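Anti-restriction endonuclease (Enterobacteria phage T4, PDB 3WX4) mimics DNA, inhibiting DNA binding by the bacterial histone-like protein H-NS and blocking the host McrA endonuclease, which cleaves DNA carrying modified cytosines. Local coordinates at the interface of chains A and B. Residues are numbered along the deposited sequence; one frame, centred on the assembly and turned at random. Chains: chain A/B, Anti-restriction endonuclease.

Contact 1: the interface of chains A and B. Residues chain A 11-13, 71, 75; chain B 1-3.
B:Ile2 reaches across to A:Tyr11, A:Phe13 and A:Leu75 where the start of strand 2-14 of one copy of this Arn-family DNA mimic pairs antiparallel with the end of the same strand in the other. The amide N of B:Ile3 donates a nearly linear hydrogen bond to the carbonyl O of A:Thr12, 2.9 Å apart, and the strand bridge joins A:Phe13 to B:Ile2. Apolar packing centres on B:Ile2, which buries 78 Å² of its surface here. Its CG1 is anti to the carbonyl carbon (chi1 -54°), and the second torsion (-88°) swings the terminal methyl CD1 toward helix 71-84. There the side chain crosses that of A:Leu75 at about a right angle, tightly, with CG1 3.4 Å from the methyl CD1 of A:Leu75. The branch methyl CG2 instead meets the ring carbon CD1 of A:Tyr11 at 3.8 Å. A:Phe13 brings CE2 to 3.4 Å from CA of B:Met1; CD2 of A:Leu75, from the same chain as the phenylalanine, covers one face of the A:Phe13 ring over its centre and backs it against this contact. CG2 of A:Thr12 packs on CG1 of B:Ile3 at 3.6 Å.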
# COMPACT_ATOMS: atom_id res chain seq x y z
N TYR A 11 5.52 -9.35 -5.53
CA TYR A 11 5.62 -10.79 -5.38
C TYR A 11 4.28 -11.47 -5.64
O TYR A 11 3.25 -10.84 -5.45
CB TYR A 11 6.02 -11.14 -3.94
CG TYR A 11 7.37 -10.62 -3.56
CD1 TYR A 11 8.51 -11.35 -3.84
CD2 TYR A 11 7.53 -9.34 -3.01
CE1 TYR A 11 9.80 -10.83 -3.60
CE2 TYR A 11 8.81 -8.82 -2.76
CZ TYR A 11 9.93 -9.58 -3.07
OH TYR A 11 11.22 -9.08 -2.93
N THR A 12 4.34 -12.74 -6.08
CA THR A 12 3.13 -13.54 -6.24
C THR A 12 3.25 -14.55 -5.12
O THR A 12 4.19 -15.37 -5.09
CB THR A 12 3.09 -14.25 -7.58
OG1 THR A 12 2.94 -13.28 -8.60
CG2 THR A 12 1.91 -15.20 -7.64
N PHE A 13 2.35 -14.46 -4.17
CA PHE A 13 2.36 -15.34 -3.03
C PHE A 13 1.20 -16.33 -3.20
O PHE A 13 0.06 -15.89 -3.33
CB PHE A 13 2.15 -14.50 -1.76
CG PHE A 13 2.26 -15.28 -0.49
CD1 PHE A 13 1.28 -15.18 0.49
CD2 PHE A 13 3.37 -16.11 -0.27
CE1 PHE A 13 1.38 -15.89 1.69
CE2 PHE A 13 3.50 -16.83 0.92
CZ PHE A 13 2.50 -16.73 1.92
N ILE A 71 9.86 -8.53 2.99
CA ILE A 71 8.79 -9.34 2.41
C ILE A 71 8.44 -10.53 3.30
O ILE A 71 7.28 -10.80 3.54
CB ILE A 71 9.16 -9.85 0.99
CG1 ILE A 71 7.95 -10.57 0.33
CG2 ILE A 71 10.30 -10.80 1.09
CD1 ILE A 71 6.69 -9.73 0.35
N LEU A 75 4.69 -11.89 4.69
CA LEU A 75 4.06 -13.19 4.53
C LEU A 75 3.61 -13.76 5.85
O LEU A 75 2.58 -14.38 5.93
CB LEU A 75 5.00 -14.14 3.80
CG LEU A 75 5.47 -13.56 2.44
CD1 LEU A 75 6.41 -14.55 1.75
CD2 LEU A 75 4.29 -13.22 1.53
N MET B 1 3.54 -20.19 -0.57
CA MET B 1 4.86 -19.54 -0.69
C MET B 1 4.95 -18.54 -1.84
O MET B 1 4.00 -18.35 -2.60
CB MET B 1 5.94 -20.60 -0.87
CG MET B 1 5.78 -21.46 -2.10
SD MET B 1 7.20 -22.60 -2.46
CE MET B 1 7.77 -22.04 -4.18
N ILE B 2 6.10 -17.90 -1.96
CA ILE B 2 6.33 -16.96 -3.04
C ILE B 2 6.63 -17.84 -4.24
O ILE B 2 7.48 -18.72 -4.16
CB ILE B 2 7.55 -16.08 -2.74
CG1 ILE B 2 7.39 -15.41 -1.38
CG2 ILE B 2 7.78 -15.11 -3.86
CD1 ILE B 2 6.68 -14.09 -1.42
N ILE B 3 5.94 -17.61 -5.36
CA ILE B 3 6.15 -18.44 -6.53
C ILE B 3 6.53 -17.67 -7.75
O ILE B 3 6.72 -18.24 -8.83
CB ILE B 3 4.89 -19.26 -6.91
CG1 ILE B 3 3.75 -18.32 -7.29
CG2 ILE B 3 4.51 -20.18 -5.77
CD1 ILE B 3 2.47 -19.03 -7.70

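Contact 2: the interface of chains A and B. Residues chain A 45-46, 65-67; chain B 41, 48, 62, 64.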
# COMPACT_ATOMS: atom_id res chain seq x y z
N ASN A 45 0.01 -0.77 7.23
CA ASN A 45 0.24 0.31 6.31
C ASN A 45 1.47 0.18 5.48
O ASN A 45 1.74 1.07 4.70
CB ASN A 45 0.30 1.64 7.07
CG ASN A 45 1.34 1.60 8.18
OD1 ASN A 45 2.45 1.03 7.99
ND2 ASN A 45 1.00 2.17 9.34
N ASP A 46 2.19 -0.92 5.61
CA ASP A 46 3.46 -1.12 4.90
C ASP A 46 3.52 -2.13 3.74
O ASP A 46 4.61 -2.60 3.34
CB ASP A 46 4.57 -1.44 5.93
CG ASP A 46 4.15 -2.54 6.93
OD1 ASP A 46 3.07 -3.16 6.73
OD2 ASP A 46 4.90 -2.79 7.92
N PRO A 65 5.65 -4.82 -0.86
CA PRO A 65 6.08 -4.27 0.44
C PRO A 65 6.57 -2.85 0.23
O PRO A 65 7.05 -2.52 -0.87
CB PRO A 65 7.20 -5.23 0.85
CG PRO A 65 7.86 -5.51 -0.46
CD PRO A 65 6.65 -5.75 -1.40
N ALA A 66 6.38 -2.00 1.24
CA ALA A 66 6.83 -0.60 1.13
C ALA A 66 8.36 -0.64 1.22
O ALA A 66 8.91 -1.61 1.73
CB ALA A 66 6.26 0.25 2.31
N PRO A 67 9.06 0.40 0.73
CA PRO A 67 10.54 0.38 0.79
C PRO A 67 10.95 0.13 2.26
O PRO A 67 10.33 0.66 3.21
CB PRO A 67 10.93 1.77 0.28
CG PRO A 67 9.76 2.19 -0.62
CD PRO A 67 8.57 1.69 0.20
N HIS B 41 -2.84 6.92 3.95
CA HIS B 41 -2.90 5.48 4.12
C HIS B 41 -4.20 5.03 4.77
O HIS B 41 -4.72 3.96 4.47
CB HIS B 41 -1.72 4.99 4.96
CG HIS B 41 -0.45 4.91 4.18
ND1 HIS B 41 0.80 5.03 4.76
CD2 HIS B 41 -0.24 4.70 2.85
CE1 HIS B 41 1.72 4.90 3.82
NE2 HIS B 41 1.12 4.69 2.66
N LEU B 48 0.81 3.12 -1.99
CA LEU B 48 1.69 3.29 -0.79
C LEU B 48 2.36 4.63 -1.00
O LEU B 48 2.61 5.05 -2.15
CB LEU B 48 2.77 2.21 -0.76
CG LEU B 48 2.33 0.78 -0.51
CD1 LEU B 48 3.55 -0.15 -0.74
CD2 LEU B 48 1.80 0.65 0.95
N TYR B 62 7.86 8.79 -2.07
CA TYR B 62 7.88 7.66 -3.01
C TYR B 62 6.40 7.34 -3.14
O TYR B 62 5.62 7.58 -2.20
CB TYR B 62 8.68 6.45 -2.52
CG TYR B 62 8.23 5.80 -1.22
CD1 TYR B 62 7.09 5.01 -1.18
CD2 TYR B 62 8.96 5.99 -0.03
CE1 TYR B 62 6.67 4.41 0.00
CE2 TYR B 62 8.56 5.41 1.17
CZ TYR B 62 7.40 4.61 1.19
OH TYR B 62 6.91 4.02 2.33
N ILE B 64 3.79 4.24 -4.82
CA ILE B 64 3.64 2.95 -5.47
C ILE B 64 2.15 2.64 -5.56
O ILE B 64 1.49 2.32 -4.55
CB ILE B 64 4.34 1.81 -4.68
CG1 ILE B 64 5.82 2.15 -4.49
CG2 ILE B 64 4.30 0.47 -5.50
CD1 ILE B 64 6.49 1.34 -3.38
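A:Pro67 lies over one face of the B:Tyr62 ring in a CH-pi contact, its CD atom 3.6 Å from the ring centroid. That carbon is displaced toward the phenol end and lies 3.3 Å from CZ of B:Tyr62, while CG of A:Pro67 stands more nearly over the middle of the ring. CG of B:Tyr62 lies between the backbone N and the carbonyl carbon (chi1 59°), and the second torsion of 75° presents the ring face to the proline. Next to it, the methyl CB of A:Ala66 approaches the phenol oxygen OH of B:Tyr62 at 3.8 Å. B:Leu48 works as a forked prong: its CD1 packs on CA of A:Ala66 at 3.8 Å, and its CD2 turns to the backbone carbonyl O of A:Asn45, also at 3.8 Å. The same oxygen stands above the rim of the B:His41 imidazole, 3.9 Å from CE1, a loose contact. In this part of the interface between the two copies in the deposited assembly, which may be the functional dimer, two loops of one Arn chain, at residues 45-46 and 66-67, meet strands 47-51 and 60-65 and the end of helix 26-43 of the other. In the second shell, the backbone C of B:Leu48 lies in plane at the edge of the B:His41 ring. B:Ile64, two residues beyond B:Tyr62, flanks the proline, its terminal methyl CD1 4.2 Å from CD of A:Pro67.

Contact 3: the interface of chains A and B. Residues chain A 5-8; chain B 8-10.
An antiparallel strand-to-strand seam, centred on the two-fold axis, joins the copies of Arn through A:Val8 and B:Val8 and pairs strand 2-14 of one copy with strand 2-14 of the other. At the axis the two valines exchange a reciprocal pair of backbone hydrogen bonds, each amide N lying 2.7 Å from the other's carbonyl O, with the donor tilted from the carbonyl plane. Their side chains lie side by side, pointing the same way; the modelled separation of the two CG1 methyls is doubtful. Two residues away, A:Gln6 and B:Gln10 form a second reciprocal pair. The amide N of B:Gln10 gives a nearly straight bond of 2.7 Å to O of A:Gln6, and N of A:Gln6 returns one of 3.0 Å to O of B:Gln10. Above this pair the two glutamine chains run extended and parallel, their amide planes 35° apart. B:Gln10 gets there with CG anti to its backbone N (chi1 164°), A:Gln6 with CG set between its N and carbonyl carbon (chi1 56°). NE2 of A:Gln6 is also linked through a water, 3.1 Å away, to the carbonyl O of B:Gln10, which thereby has both the strand amide and the water as partners. On the opposite side of the strand, CB of A:Ser5 packs 3.9 Å from CG1 of B:Val9. Pairing across the axis sets the strand register and probably helps hold the copies together, if this dimer is the one that acts as a DNA mimic.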
# COMPACT_ATOMS: atom_id res chain seq x y z
N SER A 5 11.54 7.69 -11.31
CA SER A 5 10.83 6.43 -11.13
C SER A 5 11.88 5.37 -11.10
O SER A 5 13.00 5.57 -11.58
CB SER A 5 9.86 6.17 -12.29
OG SER A 5 10.55 5.86 -13.48
N GLN A 6 11.55 4.25 -10.47
CA GLN A 6 12.47 3.14 -10.36
C GLN A 6 11.62 1.89 -10.20
O GLN A 6 10.42 1.98 -9.93
CB GLN A 6 13.41 3.33 -9.18
CG GLN A 6 12.69 3.53 -7.87
CD GLN A 6 13.65 3.79 -6.73
OE1 GLN A 6 14.43 2.90 -6.33
NE2 GLN A 6 13.61 5.01 -6.17
N SER A 7 12.24 0.74 -10.39
CA SER A 7 11.54 -0.53 -10.31
C SER A 7 11.51 -1.05 -8.89
O SER A 7 12.50 -0.95 -8.17
CB SER A 7 12.25 -1.56 -11.17
OG SER A 7 13.40 -2.01 -10.47
N VAL A 8 10.38 -1.62 -8.48
CA VAL A 8 10.28 -2.19 -7.14
C VAL A 8 9.73 -3.62 -7.38
O VAL A 8 9.21 -3.92 -8.44
CB VAL A 8 9.34 -1.31 -6.25
CG1 VAL A 8 8.01 -1.10 -6.94
CG2 VAL A 8 9.16 -1.92 -4.88
N VAL B 8 7.64 -3.57 -10.55
CA VAL B 8 6.51 -2.63 -10.59
C VAL B 8 7.16 -1.23 -10.46
O VAL B 8 8.31 -1.11 -10.06
CB VAL B 8 5.51 -2.96 -9.43
CG1 VAL B 8 6.23 -2.99 -8.10
CG2 VAL B 8 4.37 -1.97 -9.40
N VAL B 9 6.45 -0.18 -10.80
CA VAL B 9 7.07 1.13 -10.72
C VAL B 9 6.88 1.85 -9.40
O VAL B 9 5.79 1.85 -8.84
CB VAL B 9 6.54 2.03 -11.86
CG1 VAL B 9 7.24 3.39 -11.83
CG2 VAL B 9 6.79 1.32 -13.23
N GLN B 10 7.95 2.46 -8.89
CA GLN B 10 7.87 3.29 -7.66
C GLN B 10 8.17 4.71 -8.16
O GLN B 10 9.24 4.93 -8.74
CB GLN B 10 8.92 2.87 -6.63
CG GLN B 10 9.13 3.92 -5.52
CD GLN B 10 10.12 3.49 -4.42
OE1 GLN B 10 10.95 4.29 -3.95
NE2 GLN B 10 10.02 2.23 -4.00
O HOH W 1 11.66 6.61 -7.98

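Contact 1 and contact 3 lie on the same long strand, 2-14, about 18 Å apart between the centres of their C-alpha atoms: contact 3 joins the two copies at the middle of the strand, contact 1 where the end of one meets the start of the other. Contact 2, about 12 Å from contact 3 and 17 Å from contact 1, uses loops, other strands and the end of a helix instead. Backbone pairing thus sets the register, while contact 2 adds side-chain packing. Two-fold symmetry repeats each contact with the chains exchanged, contact 3 sitting astride the axis, which may join the copies into one elongated unit, if the deposited dimer is functional.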